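Local structure of IPT/TIG domain-containing protein BACOVA_02650 (Bacteroides ovatus, 5E7H) at residues Gly102-Val107 and Thr121-Thr126; Phe164-Lys169 and Ile248-Asp253; Lys169-Gly174 and Gly200-Gly205. The protein binds polysaccharides at the cell surface and probably captures xyloglucan there before its transport into the periplasm for degradation. All coordinates share one frame; numbering follows the deposited sequence.

The chain begins with an IPT/TIG domain and continues into the xyloglucan-binding domain, where all three contacts lie. Interaction 1 comes first, pairing 102-107 with 121-126 and closing a short loop of 13 residues. After it has closed, interaction 2 opens at 164-169 and closes at 248-253, spanning 78 residues. Interaction 3 falls within that span: 169-174 follows directly, sharing K169, and meets 200-205. Strands 121-126 and 246-259 are neighbours in one sheet, so interactions 1 and 2 touch through I125 N and V250 O, 2.8 Å apart, and both reach the same sodium ion. Interaction 3 ties the loops beyond one end of strand 160-168.

Interaction 1 (Gly102-Val107 and Thr121-Thr126); sequences GDCSFV and TCLGIT. With NA (sodium ion), chain I.
S105-V107 and C122-G124 form an antiparallel strand pair in a sheet of the xyloglucan-binding domain, with a sodium site at one end. S105 and G124 are a hydrogen-bonded pair: S105 N reaches G124 O at 3.0 Å, and G124 N returns to S105 O at 2.8 Å. V107 and C122 are bonded in the same way. Between these two pairs, F106 faces L123, and F106 CA rests against C122 O.

On the F106 and L123 face, L123 CD1 touches C104 SG at 3.7 Å and also meets F106 CE1; the leucine branch and the ring cross obliquely. On the other face V107 CG2 presses on C122 SG at 3.3 Å, a tight contact. Here S105 OG, placed between its backbone N and carbonyl carbon (chi1 59°), leans over G124 to 3.5 Å from G124 CA, where a side chain would clash. Water 1 links S105 OG, at 3.1 Å, to T126 N.

T121 O binds the sodium at 2.5 Å, with N92, N119 and D253 completing the protein ligands. L123 and I125 carry the sheet on to F252 and V250 of strand 246-259, while L123 and C104 pack on S139 of strand 133-142 and the F106 ring meets H99 edge-to-face.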
loop_
_atom_site.group_PDB
_atom_site.type_symbol
_atom_site.label_atom_id
_atom_site.label_comp_id
_atom_site.label_asym_id
_atom_site.label_seq_id
_atom_site.Cartn_x
_atom_site.Cartn_y
_atom_site.Cartn_z
ATOM N N GLY A 102 4.483 16.770 13.388
ATOM C CA GLY A 102 3.476 15.878 13.917
ATOM C C GLY A 102 4.013 14.992 15.018
ATOM O O GLY A 102 5.220 14.735 15.115
ATOM N N ASP A 103 3.100 14.549 15.877
ATOM C CA ASP A 103 3.407 13.585 16.936
ATOM C C ASP A 103 3.250 12.192 16.352
ATOM O O ASP A 103 2.138 11.718 16.163
ATOM C CB ASP A 103 2.465 13.809 18.119
ATOM C CG ASP A 103 2.796 12.943 19.325
ATOM O OD1 ASP A 103 3.712 12.103 19.252
ATOM O OD2 ASP A 103 2.111 13.116 20.351
ATOM N N CYS A 104 4.376 11.548 16.052
ATOM C CA CYS A 104 4.375 10.211 15.451
ATOM C C CYS A 104 5.779 9.642 15.604
ATOM O O CYS A 104 6.639 10.256 16.230
ATOM C CB CYS A 104 3.938 10.258 13.992
ATOM S SG CYS A 104 5.073 11.196 12.907
ATOM N N SER A 105 6.005 8.458 15.056
ATOM C CA SER A 105 7.326 7.869 15.082
ATOM C C SER A 105 7.711 7.419 13.683
ATOM O O SER A 105 6.876 7.375 12.789
ATOM C CB SER A 105 7.367 6.691 16.057
ATOM O OG SER A 105 6.423 5.713 15.691
ATOM N N PHE A 106 9.002 7.145 13.519
ATOM C CA PHE A 106 9.553 6.599 12.291
ATOM C C PHE A 106 10.444 5.438 12.680
ATOM O O PHE A 106 11.252 5.542 13.616
ATOM C CB PHE A 106 10.295 7.682 11.520
ATOM C CG PHE A 106 9.362 8.691 10.969
ATOM C CD1 PHE A 106 8.623 8.395 9.846
ATOM C CD2 PHE A 106 9.126 9.867 11.637
ATOM C CE1 PHE A 106 7.688 9.273 9.363
ATOM C CE2 PHE A 106 8.196 10.764 11.145
ATOM C CZ PHE A 106 7.482 10.463 10.004
ATOM N N VAL A 107 10.254 4.313 12.008
ATOM C CA VAL A 107 10.980 3.094 12.383
ATOM C C VAL A 107 11.552 2.411 11.150
ATOM O O VAL A 107 10.974 2.481 10.061
ATOM C CB VAL A 107 10.064 2.102 13.143
ATOM C CG1 VAL A 107 9.462 2.760 14.389
ATOM C CG2 VAL A 107 8.987 1.585 12.285
ATOM N N THR A 121 12.549 3.099 6.030
ATOM C CA THR A 121 11.794 3.812 7.054
ATOM C C THR A 121 10.299 3.790 6.794
ATOM O O THR A 121 9.858 4.034 5.685
ATOM C CB THR A 121 12.255 5.253 7.113
ATOM O OG1 THR A 121 13.668 5.285 7.305
ATOM C CG2 THR A 121 11.582 5.992 8.262
ATOM N N CYS A 122 9.505 3.544 7.832
ATOM C CA CYS A 122 8.058 3.652 7.740
ATOM C C CYS A 122 7.538 4.555 8.851
ATOM O O CYS A 122 8.216 4.786 9.857
ATOM C CB CYS A 122 7.377 2.281 7.783
ATOM S SG CYS A 122 7.619 1.310 9.266
ATOM N N LEU A 123 6.337 5.080 8.628
ATOM C CA LEU A 123 5.616 5.910 9.594
ATOM C C LEU A 123 4.939 5.036 10.625
ATOM O O LEU A 123 4.280 4.070 10.261
ATOM C CB LEU A 123 4.555 6.748 8.868
ATOM C CG LEU A 123 3.493 7.456 9.727
ATOM C CD1 LEU A 123 4.132 8.539 10.568
ATOM C CD2 LEU A 123 2.387 8.016 8.866
ATOM N N GLY A 124 5.104 5.381 11.893
ATOM C CA GLY A 124 4.395 4.707 12.963
ATOM C C GLY A 124 3.429 5.635 13.662
ATOM O O GLY A 124 3.777 6.761 14.038
ATOM N N ILE A 125 2.209 5.144 13.836
ATOM C CA ILE A 125 1.231 5.783 14.706
ATOM C C ILE A 125 0.930 4.742 15.777
ATOM O O ILE A 125 0.205 3.772 15.523
ATOM C CB ILE A 125 -0.023 6.183 13.943
ATOM C CG1 ILE A 125 0.288 7.178 12.824
ATOM C CG2 ILE A 125 -1.092 6.757 14.903
ATOM C CD1 ILE A 125 0.689 8.512 13.251
ATOM N N THR A 126 1.524 4.907 16.953
ATOM C CA THR A 126 1.466 3.880 17.974
ATOM C C THR A 126 1.232 4.517 19.327
ATOM O O THR A 126 1.623 5.660 19.581
ATOM C CB THR A 126 2.764 3.056 18.034
ATOM O OG1 THR A 126 3.793 3.813 18.694
ATOM C CG2 THR A 126 3.225 2.638 16.641
HETATM NA NA NA I . 10.087 3.386 3.246
HETATM O O HOH W 1 3.912 6.750 17.235
HETATM O O HOH W 2 6.941 3.703 17.451
HETATM O O HOH W 3 10.003 2.340 0.844
#

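Interaction 2 (Phe164-Lys169 and Ile248-Asp253); sequences FECFVK and IEVYFD. With NA (sodium ion), chain I; FMT (formic acid), chain C; FMT (formic acid), chain D.
F167 and Y251 face each other in a hydrogen-bonded antiparallel pair, where strands 160-168 and 246-259 adjoin in a sheet of the xyloglucan-binding domain. Their rings lie side by side, pointing the same way, with F167 CD1 3.9 Å from Y251 CD2 and at the edge of the tyrosine ring. E165 and D253 are bonded likewise, and K169 N adds a last backbone bond to E249 O.

The other face is apolar. F164 CE2 meets F252 CD2 at 3.7 Å, the two ring planes inclined at 45°. C166 SG makes a sulfur-aromatic contact, 4.5 Å from the F252 ring centroid and 26° off its normal, and also touches V250 CG1.

Further out, the extended E249 side chain is held at both of its carboxylate oxygens. Y251 OH donates to the anti lone pair of E249 OE2 at 2.6 Å. K169, its CG anti to the backbone N (chi1 -178°), lays its aliphatic chain obliquely across OE1, but NZ stays 3.9 Å from E249 OE1, a long salt bridge. Water 4 closes the gap, 2.6 Å from both K169 NZ and E249 OE1. An alanine at K169 would probably leave E249 OE1 without its opposite charge and water 4 without the lysine's N-H donor.

W207 meets the F167 ring edge-to-face, and F177 does so for F252. E165 turns to S10 and R256. D253 chelates the sodium, OD1 at 2.6 Å and OD2 at 2.5 Å. The metal is likely to offset the D253 charge, while E249 is probably compensated by K169, partly through water.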
loop_
_atom_site.group_PDB
_atom_site.type_symbol
_atom_site.label_atom_id
_atom_site.label_comp_id
_atom_site.label_asym_id
_atom_site.label_seq_id
_atom_site.Cartn_x
_atom_site.Cartn_y
_atom_site.Cartn_z
ATOM N N PHE A 164 -1.253 2.280 -0.410
ATOM C CA PHE A 164 -0.142 2.349 0.538
ATOM C C PHE A 164 -0.068 1.016 1.231
ATOM O O PHE A 164 -1.038 0.268 1.223
ATOM C CB PHE A 164 -0.302 3.487 1.567
ATOM C CG PHE A 164 -1.631 3.523 2.278
ATOM C CD1 PHE A 164 -2.722 4.207 1.736
ATOM C CD2 PHE A 164 -1.790 2.911 3.516
ATOM C CE1 PHE A 164 -3.950 4.252 2.406
ATOM C CE2 PHE A 164 -3.005 2.970 4.185
ATOM C CZ PHE A 164 -4.076 3.620 3.628
ATOM N N GLU A 165 1.067 0.745 1.837
ATOM C CA GLU A 165 1.219 -0.458 2.642
ATOM C C GLU A 165 0.934 -0.083 4.073
ATOM O O GLU A 165 1.291 1.009 4.526
ATOM C CB GLU A 165 2.615 -1.030 2.501
ATOM C CG GLU A 165 2.648 -2.484 2.069
ATOM C CD GLU A 165 2.048 -2.737 0.692
ATOM O OE1 GLU A 165 1.781 -3.911 0.385
ATOM O OE2 GLU A 165 1.883 -1.786 -0.092
ATOM N N CYS A 166 0.308 -1.002 4.795
ATOM C CA CYS A 166 -0.090 -0.766 6.180
ATOM C C CYS A 166 0.116 -2.031 7.003
ATOM O O CYS A 166 -0.156 -3.136 6.527
ATOM C CB CYS A 166 -1.529 -0.333 6.219
ATOM S SG CYS A 166 -2.134 0.161 7.851
ATOM N N PHE A 167 0.610 -1.870 8.226
ATOM C CA PHE A 167 0.730 -2.966 9.178
ATOM C C PHE A 167 -0.047 -2.598 10.425
ATOM O O PHE A 167 0.239 -1.580 11.038
ATOM C CB PHE A 167 2.205 -3.231 9.517
ATOM C CG PHE A 167 2.425 -4.349 10.525
ATOM C CD1 PHE A 167 2.108 -4.176 11.871
ATOM C CD2 PHE A 167 3.005 -5.543 10.131
ATOM C CE1 PHE A 167 2.321 -5.210 12.799
ATOM C CE2 PHE A 167 3.236 -6.567 11.066
ATOM C CZ PHE A 167 2.892 -6.382 12.389
ATOM N N VAL A 168 -1.025 -3.426 10.777
ATOM C CA VAL A 168 -1.804 -3.244 12.003
ATOM C C VAL A 168 -1.468 -4.385 12.969
ATOM O O VAL A 168 -1.632 -5.567 12.626
ATOM C CB VAL A 168 -3.313 -3.232 11.712
ATOM C CG1 VAL A 168 -4.127 -3.184 13.031
ATOM C CG2 VAL A 168 -3.677 -2.076 10.768
ATOM N N LYS A 169 -0.987 -4.068 14.171
ATOM C CA LYS A 169 -0.608 -5.113 15.126
ATOM C C LYS A 169 -1.812 -5.924 15.596
ATOM O O LYS A 169 -1.754 -7.176 15.639
ATOM C CB LYS A 169 0.110 -4.507 16.338
ATOM C CG LYS A 169 0.600 -5.531 17.376
ATOM C CD LYS A 169 1.804 -6.274 16.854
ATOM C CE LYS A 169 2.278 -7.341 17.834
ATOM N NZ LYS A 169 2.868 -6.728 19.045
ATOM N N ILE A 248 -3.091 1.362 20.050
ATOM C CA ILE A 248 -2.966 0.840 18.696
ATOM C C ILE A 248 -1.501 0.852 18.287
ATOM O O ILE A 248 -0.673 1.492 18.927
ATOM C CB ILE A 248 -3.825 1.635 17.682
ATOM C CG1 ILE A 248 -3.205 3.011 17.348
ATOM C CG2 ILE A 248 -5.267 1.792 18.216
ATOM C CD1 ILE A 248 -3.945 3.809 16.267
ATOM N N GLU A 249 -1.184 0.114 17.228
ATOM C CA GLU A 249 0.168 0.087 16.682
ATOM C C GLU A 249 0.032 -0.129 15.188
ATOM O O GLU A 249 -0.255 -1.249 14.742
ATOM C CB GLU A 249 1.015 -0.996 17.351
ATOM C CG GLU A 249 2.438 -1.008 16.877
ATOM C CD GLU A 249 3.291 -2.081 17.526
ATOM O OE1 GLU A 249 2.783 -2.863 18.374
ATOM O OE2 GLU A 249 4.485 -2.124 17.185
ATOM N N VAL A 250 0.187 0.954 14.427
ATOM C CA VAL A 250 -0.084 0.944 12.987
ATOM C C VAL A 250 1.086 1.575 12.264
ATOM O O VAL A 250 1.569 2.639 12.668
ATOM C CB VAL A 250 -1.379 1.699 12.650
ATOM C CG1 VAL A 250 -1.695 1.623 11.157
ATOM C CG2 VAL A 250 -2.541 1.142 13.477
ATOM N N TYR A 251 1.555 0.924 11.200
ATOM C CA TYR A 251 2.657 1.453 10.387
ATOM C C TYR A 251 2.197 1.643 8.957
ATOM O O TYR A 251 1.332 0.903 8.483
ATOM C CB TYR A 251 3.890 0.514 10.412
ATOM C CG TYR A 251 4.384 0.275 11.826
ATOM C CD1 TYR A 251 5.222 1.183 12.452
ATOM C CD2 TYR A 251 3.929 -0.809 12.563
ATOM C CE1 TYR A 251 5.622 1.002 13.760
ATOM C CE2 TYR A 251 4.330 -1.003 13.870
ATOM C CZ TYR A 251 5.171 -0.084 14.467
ATOM O OH TYR A 251 5.582 -0.226 15.776
ATOM N N PHE A 252 2.780 2.643 8.295
ATOM C CA PHE A 252 2.466 2.988 6.899
ATOM C C PHE A 252 3.730 3.171 6.076
ATOM O O PHE A 252 4.729 3.683 6.574
ATOM C CB PHE A 252 1.683 4.310 6.799
ATOM C CG PHE A 252 0.395 4.375 7.578
ATOM C CD1 PHE A 252 0.384 4.676 8.932
ATOM C CD2 PHE A 252 -0.810 4.185 6.940
ATOM C CE1 PHE A 252 -0.820 4.747 9.624
ATOM C CE2 PHE A 252 -2.003 4.271 7.637
ATOM C CZ PHE A 252 -1.993 4.560 8.978
ATOM N N ASP A 253 3.683 2.805 4.795
ATOM C CA ASP A 253 4.802 3.123 3.896
ATOM C C ASP A 253 4.339 3.164 2.446
ATOM O O ASP A 253 3.273 2.658 2.091
ATOM C CB ASP A 253 5.923 2.093 4.058
ATOM C CG ASP A 253 7.292 2.614 3.695
ATOM O OD1 ASP A 253 7.470 3.765 3.268
ATOM O OD2 ASP A 253 8.255 1.824 3.852
HETATM NA NA NA I . 10.087 3.386 3.246
HETATM C C FMT C . 6.543 -7.067 19.191
HETATM O O1 FMT C . 6.433 -8.316 19.102
HETATM O O2 FMT C . 6.105 -6.348 18.257
HETATM C C FMT D . 3.536 -10.064 21.184
HETATM O O1 FMT D . 4.373 -9.279 20.663
HETATM O O2 FMT D . 2.569 -9.599 21.847
HETATM O O HOH W 4 4.365 -4.633 19.469
HETATM O O HOH W 3 10.003 2.340 0.844
#

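Interaction 3 (Lys169-Gly174 and Gly200-Gly205); sequences KEVFTG and GKTETG. With FMT (formic acid), chain C; FMT (formic acid), chain D.
G205 N makes a probable backbone hydrogen bond to V168 O, tying G205 to the end of strand 160-168 just before K169. Next to it, K169 O lies 3.6 Å from T204 CB. The contact thus joins the loop between strands 160-168 and 176-181 to the loop before strand 207-213, within the xyloglucan-binding domain. G205 has a positive phi of 77°, a conformation that suits a residue without a side chain.

T204 does most of the touching. With OG1 between the backbone N and the carbonyl carbon (chi1 59°), its methyl group CG2 is anti to the carbonyl carbon. There CG2 lies 3.7 Å from V171 N and equally close to V171 CG1, the two side chains meeting at a slant. V171 CG1 also comes to 4.2 Å from T202 O. T202 CB points toward the opposing loop, yet its hydroxyl is taken up by P194 O.

K169 CB points away from 200-205. K169 NZ makes weak hydrogen bonds to two formates, probably from the crystallisation liquor. Further along, F172 packs on I248 and V250 of strand 246-259. Between the two loops themselves the contact is methyl against methyl and backbone, in van der Waals touch at the surface, with the polar pairing supplied by V168 at its margin.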
loop_
_atom_site.group_PDB
_atom_site.type_symbol
_atom_site.label_atom_id
_atom_site.label_comp_id
_atom_site.label_asym_id
_atom_site.label_seq_id
_atom_site.Cartn_x
_atom_site.Cartn_y
_atom_site.Cartn_z
ATOM N N LYS A 169 -0.987 -4.068 14.171
ATOM C CA LYS A 169 -0.608 -5.113 15.126
ATOM C C LYS A 169 -1.812 -5.924 15.596
ATOM O O LYS A 169 -1.754 -7.176 15.639
ATOM C CB LYS A 169 0.110 -4.507 16.338
ATOM C CG LYS A 169 0.600 -5.531 17.376
ATOM C CD LYS A 169 1.804 -6.274 16.854
ATOM C CE LYS A 169 2.278 -7.341 17.834
ATOM N NZ LYS A 169 2.868 -6.728 19.045
ATOM N N GLU A 170 -2.872 -5.220 16.011
ATOM C CA GLU A 170 -4.089 -5.836 16.558
ATOM C C GLU A 170 -5.267 -4.988 16.163
ATOM O O GLU A 170 -5.138 -3.767 16.035
ATOM C CB GLU A 170 -4.057 -5.932 18.097
ATOM C CG GLU A 170 -2.769 -6.409 18.740
ATOM C CD GLU A 170 -2.661 -7.922 18.829
ATOM O OE1 GLU A 170 -3.518 -8.625 18.247
ATOM O OE2 GLU A 170 -1.716 -8.405 19.493
ATOM N N VAL A 171 -6.433 -5.608 16.003
ATOM C CA VAL A 171 -7.615 -4.826 15.711
ATOM C C VAL A 171 -7.937 -3.948 16.913
ATOM O O VAL A 171 -7.588 -4.269 18.065
ATOM C CB VAL A 171 -8.829 -5.706 15.358
ATOM C CG1 VAL A 171 -8.573 -6.439 14.030
ATOM C CG2 VAL A 171 -9.131 -6.660 16.467
ATOM N N PHE A 172 -8.600 -2.853 16.620
ATOM C CA PHE A 172 -8.970 -1.866 17.631
ATOM C C PHE A 172 -10.382 -1.379 17.375
ATOM O O PHE A 172 -10.922 -1.539 16.282
ATOM C CB PHE A 172 -7.967 -0.700 17.634
ATOM C CG PHE A 172 -7.655 -0.154 16.266
ATOM C CD1 PHE A 172 -8.506 0.745 15.643
ATOM C CD2 PHE A 172 -6.491 -0.531 15.602
ATOM C CE1 PHE A 172 -8.212 1.247 14.384
ATOM C CE2 PHE A 172 -6.197 -0.046 14.359
ATOM C CZ PHE A 172 -7.047 0.848 13.741
ATOM N N THR A 173 -10.987 -0.801 18.409
ATOM C CA THR A 173 -12.334 -0.270 18.322
ATOM C C THR A 173 -12.351 1.154 18.853
ATOM O O THR A 173 -12.160 1.387 20.056
ATOM C CB THR A 173 -13.345 -1.117 19.122
ATOM O OG1 THR A 173 -13.278 -2.477 18.684
ATOM C CG2 THR A 173 -14.760 -0.578 18.927
ATOM N N GLY A 174 -12.584 2.096 17.948
ATOM C CA GLY A 174 -12.662 3.510 18.289
ATOM C C GLY A 174 -11.785 4.334 17.367
ATOM O O GLY A 174 -12.283 5.180 16.623
ATOM N N GLY A 200 -10.352 -7.545 1.862
ATOM C CA GLY A 200 -11.434 -6.717 2.368
ATOM C C GLY A 200 -11.493 -6.646 3.888
ATOM O O GLY A 200 -12.384 -5.990 4.438
ATOM N N LYS A 201 -10.550 -7.300 4.564
ATOM C CA LYS A 201 -10.497 -7.309 6.029
ATOM C C LYS A 201 -9.327 -6.511 6.605
ATOM O O LYS A 201 -8.330 -6.273 5.929
ATOM C CB LYS A 201 -10.407 -8.749 6.546
ATOM C CG LYS A 201 -11.687 -9.558 6.320
ATOM C CD LYS A 201 -11.508 -10.643 5.274
ATOM C CE LYS A 201 -11.075 -11.962 5.895
ATOM N NZ LYS A 201 -12.216 -12.712 6.497
ATOM N N THR A 202 -9.442 -6.096 7.867
ATOM C CA THR A 202 -8.290 -5.544 8.579
ATOM C C THR A 202 -7.370 -6.685 8.990
ATOM O O THR A 202 -7.563 -7.317 10.033
ATOM C CB THR A 202 -8.703 -4.723 9.824
ATOM O OG1 THR A 202 -9.583 -3.676 9.415
ATOM C CG2 THR A 202 -7.485 -4.121 10.499
ATOM N N GLU A 203 -6.385 -6.980 8.148
ATOM C CA GLU A 203 -5.422 -8.028 8.462
ATOM C C GLU A 203 -4.547 -7.528 9.594
ATOM O O GLU A 203 -4.280 -6.322 9.690
ATOM C CB GLU A 203 -4.569 -8.386 7.233
ATOM C CG GLU A 203 -5.398 -8.846 6.040
ATOM C CD GLU A 203 -6.080 -10.182 6.253
ATOM O OE1 GLU A 203 -7.131 -10.424 5.612
ATOM O OE2 GLU A 203 -5.586 -10.990 7.067
ATOM N N THR A 204 -4.113 -8.439 10.453
ATOM C CA THR A 204 -3.230 -8.078 11.553
ATOM C C THR A 204 -1.958 -8.902 11.563
ATOM O O THR A 204 -1.934 -10.046 11.094
ATOM C CB THR A 204 -3.924 -8.237 12.909
ATOM O OG1 THR A 204 -4.343 -9.592 13.080
ATOM C CG2 THR A 204 -5.144 -7.300 12.997
ATOM N N GLY A 205 -0.895 -8.305 12.082
ATOM C CA GLY A 205 0.355 -9.008 12.284
ATOM C C GLY A 205 1.149 -9.206 11.024
ATOM O O GLY A 205 2.128 -9.972 11.037
HETATM C C FMT C . 6.543 -7.067 19.191
HETATM O O1 FMT C . 6.433 -8.316 19.102
HETATM O O2 FMT C . 6.105 -6.348 18.257
HETATM C C FMT D . 3.536 -10.064 21.184
HETATM O O1 FMT D . 4.373 -9.279 20.663
HETATM O O2 FMT D . 2.569 -9.599 21.847
#